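Local coordinates for uncharacterized protein (PDB 3LOT) that probably cleaves 3-keto-5-aminohexanoate as a zinc-dependent member of the beta-keto acid cleavage enzyme family, at residues D[117-127]-D[141-152]. Residues are numbered along the deposited sequence; the frame is centred on the assembly and turned at random.
Sequences GSMNFAIHPLL and YLEMTRDIVFRN
R146 CG lies over the centre of one H124 face, a CH-pi contact 3.8 Å from the centroid; P125 CD lies near the rim of the other. H124 CD2 in turn covers one face of the R146 guanidinium. F121 turns its edge to one F150 face, an offset edge-to-face stack with planes at 89°. N152 ND2 lies over the centre of the opposite face and donates to G117 O, while R100 bonds OD1. M119 SE meets the F150 edge, a Met-aromatic contact. The backbones form a short antiparallel pairing in an excursion of this TIM-barrel protein, between strands 111-115 and 170-175. M119 and F150 are its hydrogen-bonded pair, with M119 N to F150 O at 2.9 Å and a matching return bond. Where the segments part, water 1 joins F121 N to the carbonyls of T145 and I148. R146 grips E143 side-on through NE and NH2; NH1 makes a salt bridge to E158 OE2 of the second subunit. Shortening R146 to an alanine is likely to cost both acids this counter-charge and uncover the H124 face. I123 CD1 packs on L142 CD2 and Y141. T145 OG1 accepts a hydrogen bond from I123 N at 2.9 Å and donates to L142 O at 2.8 Å.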
ATOM      1  N   GLY D 117       9.085  14.814 -16.344  1.00 12.60           N
ATOM      2  CA  GLY D 117       8.461  16.009 -15.755  1.00 13.63           C
ATOM      3  C   GLY D 117       9.447  17.063 -15.323  1.00 13.65           C
ATOM      4  O   GLY D 117      10.632  16.772 -15.206  1.00 14.36           O
ATOM      5  N   SER D 118       8.962  18.286 -15.094  1.00 12.82           N
ATOM      6  CA  SER D 118       9.782  19.358 -14.572  1.00 12.22           C
ATOM      7  C   SER D 118       9.908  19.145 -13.063  1.00 12.51           C
ATOM      8  O   SER D 118       8.962  18.706 -12.407  1.00 12.75           O
ATOM      9  CB  SER D 118       9.174  20.718 -14.862  1.00 12.75           C
ATOM     10  OG  SER D 118       9.116  20.926 -16.226  1.00 13.10           O
HETATM   11  N   MSE D 119      11.082  19.416 -12.494  1.00 11.74           N
HETATM   12  CA  MSE D 119      11.263  19.143 -11.059  1.00 10.95           C
HETATM   13  C   MSE D 119      12.439  19.936 -10.531  1.00 11.18           C
HETATM   14  O   MSE D 119      13.327  20.290 -11.281  1.00 11.81           O
HETATM   15  CB  MSE D 119      11.516  17.625 -10.840  1.00 10.59           C
HETATM   16  CG  MSE D 119      12.795  17.107 -11.445  1.00 11.06           C
HETATM   17 SE   MSE D 119      13.021  15.180 -11.470  0.75  8.26          SE
HETATM   18  CE  MSE D 119      13.383  14.905  -9.568  1.00  8.32           C
ATOM     19  N   ASN D 120      12.484  20.135  -9.217  1.00 10.54           N
ATOM     20  CA  ASN D 120      13.745  20.485  -8.553  1.00 10.50           C
ATOM     21  C   ASN D 120      14.616  19.261  -8.657  1.00 11.17           C
ATOM     22  O   ASN D 120      14.129  18.143  -8.701  1.00 11.58           O
ATOM     23  CB  ASN D 120      13.527  20.876  -7.097  1.00  8.73           C
ATOM     24  CG  ASN D 120      12.680  22.138  -6.953  1.00 10.91           C
ATOM     25  OD1 ASN D 120      12.540  22.914  -7.901  1.00 12.58           O
ATOM     26  ND2 ASN D 120      12.159  22.373  -5.761  1.00  8.74           N
ATOM     27  N   PHE D 121      15.905  19.485  -8.728  1.00 11.89           N
ATOM     28  CA  PHE D 121      16.883  18.431  -8.809  1.00 12.94           C
ATOM     29  C   PHE D 121      18.141  19.014  -8.215  1.00 11.98           C
ATOM     30  O   PHE D 121      18.902  19.628  -8.910  1.00 11.16           O
ATOM     31  CB  PHE D 121      17.080  18.000 -10.262  1.00 13.38           C
ATOM     32  CG  PHE D 121      17.818  16.698 -10.405  1.00 16.34           C
ATOM     33  CD1 PHE D 121      19.008  16.461  -9.705  1.00 17.94           C
ATOM     34  CD2 PHE D 121      17.347  15.715 -11.258  1.00 18.80           C
ATOM     35  CE1 PHE D 121      19.693  15.253  -9.871  1.00 19.02           C
ATOM     36  CE2 PHE D 121      18.030  14.518 -11.405  1.00 17.54           C
ATOM     37  CZ  PHE D 121      19.187  14.295 -10.723  1.00 17.08           C
ATOM     38  N   ALA D 122      18.283  18.860  -6.886  1.00 11.87           N
ATOM     39  CA  ALA D 122      19.218  19.619  -6.074  1.00 11.67           C
ATOM     40  C   ALA D 122      20.269  18.733  -5.422  1.00 10.69           C
ATOM     41  O   ALA D 122      19.938  17.728  -4.793  1.00 10.15           O
ATOM     42  CB  ALA D 122      18.423  20.437  -4.987  1.00 11.24           C
ATOM     43  N   ILE D 123      21.538  19.097  -5.636  1.00 10.97           N
ATOM     44  CA  ILE D 123      22.707  18.468  -5.003  1.00 12.48           C
ATOM     45  C   ILE D 123      23.586  19.418  -4.219  1.00 12.49           C
ATOM     46  O   ILE D 123      24.680  19.069  -3.808  1.00 13.26           O
ATOM     47  CB  ILE D 123      23.544  17.718  -6.042  1.00 12.96           C
ATOM     48  CG1 ILE D 123      24.090  18.664  -7.157  1.00 13.60           C
ATOM     49  CG2 ILE D 123      22.686  16.579  -6.593  1.00 11.85           C
ATOM     50  CD1 ILE D 123      24.708  17.887  -8.341  1.00 12.49           C
ATOM     51  N   HIS D 124      23.097  20.625  -3.967  1.00 13.97           N
ATOM     52  CA  HIS D 124      23.802  21.559  -3.112  1.00 14.06           C
ATOM     53  C   HIS D 124      24.185  21.011  -1.735  1.00 15.70           C
ATOM     54  O   HIS D 124      25.195  21.457  -1.212  1.00 15.87           O
ATOM     55  CB  HIS D 124      23.081  22.912  -2.981  1.00 14.38           C
ATOM     56  CG  HIS D 124      21.736  22.838  -2.322  1.00 14.39           C
ATOM     57  ND1 HIS D 124      20.609  22.395  -2.981  1.00 14.97           N
ATOM     58  CD2 HIS D 124      21.337  23.155  -1.068  1.00 14.31           C
ATOM     59  CE1 HIS D 124      19.582  22.425  -2.157  1.00 16.66           C
ATOM     60  NE2 HIS D 124      19.988  22.896  -0.994  1.00 15.18           N
ATOM     61  N   PRO D 125      23.431  20.044  -1.156  1.00 16.56           N
ATOM     62  CA  PRO D 125      23.884  19.483   0.135  1.00 17.40           C
ATOM     63  C   PRO D 125      25.271  18.762   0.124  1.00 18.25           C
ATOM     64  O   PRO D 125      25.929  18.644   1.174  1.00 18.40           O
ATOM     65  CB  PRO D 125      22.767  18.496   0.471  1.00 17.41           C
ATOM     66  CG  PRO D 125      21.556  19.101  -0.181  1.00 17.31           C
ATOM     67  CD  PRO D 125      22.077  19.548  -1.486  1.00 16.04           C
ATOM     68  N   LEU D 126      25.702  18.287  -1.040  1.00 19.24           N
ATOM     69  CA  LEU D 126      27.049  17.708  -1.208  1.00 19.33           C
ATOM     70  C   LEU D 126      28.184  18.638  -0.833  1.00 20.16           C
ATOM     71  O   LEU D 126      29.294  18.154  -0.547  1.00 19.73           O
ATOM     72  CB  LEU D 126      27.267  17.219  -2.637  1.00 19.31           C
ATOM     73  CG  LEU D 126      26.351  16.068  -3.016  1.00 20.21           C
ATOM     74  CD1 LEU D 126      26.481  15.689  -4.500  1.00 20.24           C
ATOM     75  CD2 LEU D 126      26.650  14.913  -2.073  1.00 20.42           C
ATOM     76  N   LEU D 127      27.922  19.947  -0.823  1.00 20.87           N
ATOM     77  CA  LEU D 127      28.886  20.942  -0.379  1.00 21.99           C
ATOM     78  C   LEU D 127      29.229  20.811   1.106  1.00 23.64           C
ATOM     79  O   LEU D 127      30.243  21.339   1.559  1.00 24.04           O
ATOM     80  CB  LEU D 127      28.378  22.364  -0.666  1.00 21.68           C
ATOM     81  CG  LEU D 127      28.334  22.779  -2.143  1.00 19.97           C
ATOM     82  CD1 LEU D 127      27.556  24.049  -2.299  1.00 19.37           C
ATOM     83  CD2 LEU D 127      29.745  22.942  -2.723  1.00 22.38           C
ATOM     84  N   TYR D 141      28.851  24.544  -9.659  1.00 14.48           N
ATOM     85  CA  TYR D 141      27.824  23.666 -10.193  1.00 14.62           C
ATOM     86  C   TYR D 141      26.873  23.145  -9.114  1.00 13.98           C
ATOM     87  O   TYR D 141      25.638  23.188  -9.250  1.00 13.92           O
ATOM     88  CB  TYR D 141      28.487  22.494 -10.918  1.00 14.90           C
ATOM     89  CG  TYR D 141      27.554  21.387 -11.284  1.00 15.69           C
ATOM     90  CD1 TYR D 141      26.493  21.598 -12.167  1.00 18.10           C
ATOM     91  CD2 TYR D 141      27.724  20.125 -10.751  1.00 16.11           C
ATOM     92  CE1 TYR D 141      25.624  20.558 -12.512  1.00 21.63           C
ATOM     93  CE2 TYR D 141      26.871  19.088 -11.076  1.00 17.75           C
ATOM     94  CZ  TYR D 141      25.824  19.303 -11.951  1.00 19.98           C
ATOM     95  OH  TYR D 141      24.987  18.249 -12.256  1.00 18.58           O
ATOM     96  N   LEU D 142      27.441  22.658  -8.027  1.00 13.16           N
ATOM     97  CA  LEU D 142      26.637  22.075  -6.978  1.00 13.65           C
ATOM     98  C   LEU D 142      25.702  23.157  -6.349  1.00 13.72           C
ATOM     99  O   LEU D 142      24.508  22.914  -6.154  1.00 13.53           O
ATOM    100  CB  LEU D 142      27.548  21.434  -5.918  1.00 14.16           C
ATOM    101  CG  LEU D 142      28.490  20.293  -6.347  1.00 13.04           C
ATOM    102  CD1 LEU D 142      29.325  19.893  -5.128  1.00 10.83           C
ATOM    103  CD2 LEU D 142      27.715  19.084  -6.921  1.00 13.59           C
ATOM    104  N   GLU D 143      26.256  24.331  -6.055  1.00 13.04           N
ATOM    105  CA  GLU D 143      25.468  25.456  -5.539  1.00 13.72           C
ATOM    106  C   GLU D 143      24.340  25.886  -6.456  1.00 13.81           C
ATOM    107  O   GLU D 143      23.228  26.173  -5.992  1.00 12.10           O
ATOM    108  CB  GLU D 143      26.356  26.667  -5.292  1.00 14.94           C
ATOM    109  CG  GLU D 143      25.610  27.906  -4.783  1.00 17.06           C
ATOM    110  CD  GLU D 143      24.711  27.651  -3.550  1.00 20.12           C
ATOM    111  OE1 GLU D 143      25.019  26.766  -2.702  1.00 21.51           O
ATOM    112  OE2 GLU D 143      23.655  28.333  -3.464  1.00 22.49           O
HETATM  113  N   MSE D 144      24.634  25.960  -7.756  1.00 12.96           N
HETATM  114  CA  MSE D 144      23.637  26.399  -8.700  1.00 13.64           C
HETATM  115  C   MSE D 144      22.452  25.496  -8.832  1.00 11.94           C
HETATM  116  O   MSE D 144      21.359  25.990  -9.127  1.00 11.60           O
HETATM  117  CB  MSE D 144      24.269  26.712 -10.049  1.00 14.44           C
HETATM  118  CG  MSE D 144      24.958  28.055  -9.925  1.00 20.75           C
HETATM  119 SE   MSE D 144      25.978  28.533 -11.462  0.75 34.14          SE
HETATM  120  CE  MSE D 144      26.964  30.172 -10.851  1.00 32.72           C
ATOM    121  N   THR D 145      22.611  24.198  -8.573  1.00 10.99           N
ATOM    122  CA  THR D 145      21.418  23.309  -8.543  1.00 11.13           C
ATOM    123  C   THR D 145      20.333  23.676  -7.478  1.00 11.38           C
ATOM    124  O   THR D 145      19.153  23.206  -7.564  1.00 11.65           O
ATOM    125  CB  THR D 145      21.814  21.807  -8.418  1.00 10.75           C
ATOM    126  OG1 THR D 145      22.327  21.517  -7.092  1.00 10.65           O
ATOM    127  CG2 THR D 145      22.870  21.459  -9.514  1.00  8.95           C
ATOM    128  N   ARG D 146      20.699  24.503  -6.497  1.00 11.76           N
ATOM    129  CA  ARG D 146      19.722  24.986  -5.501  1.00 11.41           C
ATOM    130  C   ARG D 146      18.602  25.796  -6.173  1.00 11.43           C
ATOM    131  O   ARG D 146      17.479  25.902  -5.634  1.00 10.48           O
ATOM    132  CB  ARG D 146      20.406  25.834  -4.446  1.00 12.04           C
ATOM    133  CG  ARG D 146      19.622  26.149  -3.170  1.00 12.24           C
ATOM    134  CD  ARG D 146      20.247  27.328  -2.388  1.00 14.35           C
ATOM    135  NE  ARG D 146      21.600  27.010  -1.936  1.00 14.38           N
ATOM    136  CZ  ARG D 146      21.938  26.458  -0.763  1.00 14.41           C
ATOM    137  NH1 ARG D 146      21.043  26.220   0.202  1.00 11.76           N
ATOM    138  NH2 ARG D 146      23.217  26.179  -0.519  1.00 13.71           N
ATOM    139  N   ASP D 147      18.890  26.382  -7.322  1.00 10.70           N
ATOM    140  CA  ASP D 147      17.905  27.211  -7.991  1.00 11.86           C
ATOM    141  C   ASP D 147      17.780  26.929  -9.488  1.00 13.42           C
ATOM    142  O   ASP D 147      17.509  27.863 -10.287  1.00 13.66           O
ATOM    143  CB  ASP D 147      18.287  28.655  -7.762  1.00 12.74           C
ATOM    144  CG  ASP D 147      17.210  29.656  -8.216  1.00 13.62           C
ATOM    145  OD1 ASP D 147      15.978  29.478  -8.001  1.00 14.52           O
ATOM    146  OD2 ASP D 147      17.651  30.685  -8.731  1.00 12.44           O
ATOM    147  N   ILE D 148      18.005  25.681  -9.893  1.00 13.19           N
ATOM    148  CA  ILE D 148      17.807  25.332 -11.297  1.00 14.19           C
ATOM    149  C   ILE D 148      16.707  24.276 -11.419  1.00 14.91           C
ATOM    150  O   ILE D 148      16.772  23.246 -10.788  1.00 16.73           O
ATOM    151  CB  ILE D 148      19.125  24.902 -11.988  1.00 13.97           C
ATOM    152  CG1 ILE D 148      19.923  26.155 -12.327  1.00 13.98           C
ATOM    153  CG2 ILE D 148      18.864  24.160 -13.277  1.00 15.23           C
ATOM    154  CD1 ILE D 148      21.389  25.947 -12.689  1.00 15.72           C
ATOM    155  N   VAL D 149      15.698  24.556 -12.235  1.00 14.58           N
ATOM    156  CA  VAL D 149      14.677  23.565 -12.511  1.00 14.73           C
ATOM    157  C   VAL D 149      15.165  22.615 -13.596  1.00 14.11           C
ATOM    158  O   VAL D 149      15.664  23.039 -14.642  1.00 13.59           O
ATOM    159  CB  VAL D 149      13.351  24.256 -12.903  1.00 14.88           C
ATOM    160  CG1 VAL D 149      12.370  23.254 -13.552  1.00 13.60           C
ATOM    161  CG2 VAL D 149      12.713  24.914 -11.636  1.00 14.53           C
ATOM    162  N   PHE D 150      15.010  21.322 -13.353  1.00 14.52           N
ATOM    163  CA  PHE D 150      15.204  20.318 -14.408  1.00 13.50           C
ATOM    164  C   PHE D 150      13.911  20.269 -15.181  1.00 14.00           C
ATOM    165  O   PHE D 150      12.924  19.690 -14.714  1.00 13.39           O
ATOM    166  CB  PHE D 150      15.494  18.975 -13.766  1.00 14.08           C
ATOM    167  CG  PHE D 150      15.768  17.880 -14.707  1.00 15.88           C
ATOM    168  CD1 PHE D 150      16.492  18.082 -15.876  1.00 20.76           C
ATOM    169  CD2 PHE D 150      15.343  16.590 -14.400  1.00 20.50           C
ATOM    170  CE1 PHE D 150      16.740  17.014 -16.761  1.00 21.18           C
ATOM    171  CE2 PHE D 150      15.591  15.508 -15.252  1.00 21.34           C
ATOM    172  CZ  PHE D 150      16.286  15.722 -16.447  1.00 23.19           C
ATOM    173  N   ARG D 151      13.919  20.872 -16.357  1.00 13.76           N
ATOM    174  CA  ARG D 151      12.701  21.258 -17.045  1.00 14.48           C
ATOM    175  C   ARG D 151      12.287  20.259 -18.147  1.00 15.40           C
ATOM    176  O   ARG D 151      13.074  19.956 -19.057  1.00 15.06           O
ATOM    177  CB  ARG D 151      12.925  22.646 -17.652  1.00 15.29           C
ATOM    178  CG  ARG D 151      11.706  23.255 -18.372  1.00 16.60           C
ATOM    179  CD  ARG D 151      12.105  24.266 -19.421  1.00 19.73           C
ATOM    180  NE  ARG D 151      10.899  24.832 -20.028  1.00 23.21           N
ATOM    181  CZ  ARG D 151      10.185  25.813 -19.485  1.00 25.33           C
ATOM    182  NH1 ARG D 151      10.557  26.367 -18.325  1.00 25.82           N
ATOM    183  NH2 ARG D 151       9.105  26.263 -20.117  1.00 26.32           N
ATOM    184  N   ASN D 152      11.051  19.763 -18.080  1.00 14.40           N
ATOM    185  CA  ASN D 152      10.538  18.864 -19.106  1.00 14.80           C
ATOM    186  C   ASN D 152       9.024  19.057 -19.156  1.00 13.29           C
ATOM    187  O   ASN D 152       8.276  18.300 -18.541  1.00 14.16           O
ATOM    188  CB  ASN D 152      10.915  17.394 -18.827  1.00 13.81           C
ATOM    189  CG  ASN D 152      12.430  17.194 -18.562  1.00 19.87           C
ATOM    190  OD1 ASN D 152      13.198  16.966 -19.514  1.00 21.34           O
ATOM    191  ND2 ASN D 152      12.861  17.230 -17.251  1.00 20.11           N
TER
HETATM  192  O   HOH W   1      16.922  22.202  -8.364  1.00 11.03           O
HETATM  193  O   HOH W   2      19.232  21.256 -11.002  1.00 22.26           O